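Dihydroneopterin triphosphate diphosphatase (Escherichia coli O157:H7, PDB 5U7F) probably hydrolyses dihydroneopterin triphosphate to dihydroneopterin monophosphate and pyrophosphate, serving folate biosynthesis, and also cleaves nucleoside triphosphates, preferring dATP. Local coordinates at residues 61-65 and 66-70. Residues are numbered along the deposited sequence; the frame is centred on the assembly and turned at random.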
loop_
_atom_site.group_PDB
_atom_site.type_symbol
_atom_site.label_atom_id
_atom_site.label_comp_id
_atom_site.label_asym_id
_atom_site.label_seq_id
_atom_site.Cartn_x
_atom_site.Cartn_y
_atom_site.Cartn_z
ATOM N N VAL A 61 -2.685 2.375 9.266
ATOM C CA VAL A 61 -4.075 2.770 9.337
ATOM C C VAL A 61 -4.781 2.174 10.551
ATOM O O VAL A 61 -5.999 2.207 10.610
ATOM C CB VAL A 61 -4.834 2.409 8.049
ATOM C CG1 VAL A 61 -4.210 3.152 6.863
ATOM C CG2 VAL A 61 -4.842 0.907 7.802
ATOM N N THR A 62 -4.014 1.686 11.527
ATOM C CA THR A 62 -4.574 1.202 12.803
ATOM C C THR A 62 -5.712 0.181 12.647
ATOM O O THR A 62 -6.679 0.187 13.403
ATOM C CB THR A 62 -5.106 2.379 13.662
ATOM O OG1 THR A 62 -4.348 3.572 13.395
ATOM C CG2 THR A 62 -5.000 2.015 15.137
ATOM N N ILE A 63 -5.600 -0.682 11.646
ATOM C CA ILE A 63 -6.548 -1.762 11.446
ATOM C C ILE A 63 -5.823 -3.039 11.810
ATOM O O ILE A 63 -4.800 -3.349 11.226
ATOM C CB ILE A 63 -7.076 -1.807 9.989
ATOM C CG1 ILE A 63 -7.950 -0.584 9.744
ATOM C CG2 ILE A 63 -7.835 -3.118 9.714
ATOM C CD1 ILE A 63 -8.612 -0.484 8.372
ATOM N N ASP A 64 -6.322 -3.748 12.818
ATOM C CA ASP A 64 -5.752 -5.021 13.222
ATOM C C ASP A 64 -6.528 -6.164 12.571
ATOM O O ASP A 64 -7.711 -6.357 12.847
ATOM C CB ASP A 64 -5.771 -5.164 14.739
ATOM C CG ASP A 64 -5.027 -6.391 15.215
ATOM O OD1 ASP A 64 -4.882 -7.359 14.427
ATOM O OD2 ASP A 64 -4.583 -6.391 16.383
ATOM N N VAL A 65 -5.846 -6.941 11.737
ATOM C CA VAL A 65 -6.529 -7.896 10.851
ATOM C C VAL A 65 -6.863 -9.206 11.563
ATOM O O VAL A 65 -7.858 -9.859 11.248
ATOM C CB VAL A 65 -5.657 -8.191 9.580
ATOM C CG1 VAL A 65 -6.199 -9.368 8.788
ATOM C CG2 VAL A 65 -5.590 -6.966 8.685
ATOM N N VAL A 66 -6.017 -9.608 12.501
ATOM C CA VAL A 66 -6.258 -10.833 13.260
ATOM C C VAL A 66 -7.463 -10.652 14.160
ATOM O O VAL A 66 -8.406 -11.445 14.125
ATOM C CB VAL A 66 -5.041 -11.219 14.118
ATOM C CG1 VAL A 66 -5.336 -12.468 14.978
ATOM C CG2 VAL A 66 -3.842 -11.432 13.228
ATOM N N ALA A 67 -7.434 -9.587 14.958
ATOM C CA ALA A 67 -8.480 -9.348 15.943
ATOM C C ALA A 67 -9.840 -9.112 15.280
ATOM O O ALA A 67 -10.851 -9.646 15.733
ATOM C CB ALA A 67 -8.104 -8.191 16.804
ATOM N N GLU A 68 -9.858 -8.358 14.185
ATOM C CA GLU A 68 -11.102 -8.085 13.460
ATOM C C GLU A 68 -11.541 -9.241 12.577
ATOM O O GLU A 68 -12.537 -9.131 11.876
ATOM C CB GLU A 68 -10.962 -6.854 12.567
ATOM C CG GLU A 68 -10.907 -5.516 13.285
ATOM C CD GLU A 68 -11.340 -4.362 12.391
ATOM O OE1 GLU A 68 -12.200 -4.575 11.506
ATOM O OE2 GLU A 68 -10.835 -3.233 12.575
ATOM N N GLN A 69 -10.771 -10.322 12.575
ATOM C CA GLN A 69 -11.062 -11.475 11.727
ATOM C C GLN A 69 -11.267 -11.086 10.264
ATOM O O GLN A 69 -12.066 -11.684 9.548
ATOM C CB GLN A 69 -12.298 -12.207 12.254
ATOM C CG GLN A 69 -12.497 -12.033 13.752
ATOM C CD GLN A 69 -13.295 -13.141 14.380
ATOM O OE1 GLN A 69 -13.383 -14.250 13.842
ATOM N NE2 GLN A 69 -13.886 -12.849 15.539
ATOM N N LEU A 70 -10.532 -10.077 9.819
ATOM C CA LEU A 70 -10.550 -9.704 8.419
ATOM C C LEU A 70 -9.595 -10.644 7.707
ATOM O O LEU A 70 -8.790 -11.307 8.349
ATOM C CB LEU A 70 -10.141 -8.240 8.224
ATOM C CG LEU A 70 -10.978 -7.219 8.988
ATOM C CD1 LEU A 70 -10.242 -5.908 9.120
ATOM C CD2 LEU A 70 -12.331 -6.981 8.314
HETATM O O HOH W 1 -8.678 -2.889 13.994
#
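In a local contact within the loop that leads from helix 49-61 into strand 72-82, the side chain and carbonyl of Asp64 bind the amides of Val66, Ala67 and Glu68. The carboxylate folds forward over the following residues: CG stands anti to the backbone N (chi1 -173°), which brings OD1 to the amides of Val66 and Ala67. Both bonds are weak; Ala67 N lies 3.4 Å from Asp64 OD1 but its N-H aims almost straight at OD1 (174°), whereas Val66 N, 3.2 Å from the same OD1, meets it at a bent 128°. The backbone of Asp64 takes part too: its O accepts a hydrogen bond from Glu68 N (3.2 Å). Glu68 reaches back through a water that accepts a hydrogen bond from Asp64 N (2.8 Å) and donates one to Glu68 OE2 (2.6 Å); the same OE2 forms a salt bridge with Arg111. Gln69 N bonds Val66 O, closing a type I turn, and Leu70 N makes a weak bond to Val65 O. Ile63 CG2 meets Leu70 CD1 at 3.7 Å, the two side chains crossing at about a right angle, and both pack on Leu107 of strand 97-107. The pattern is that of an Asx motif, with weak side-chain bonds, running into a type I beta turn, in the connection just after the Nudix box helix.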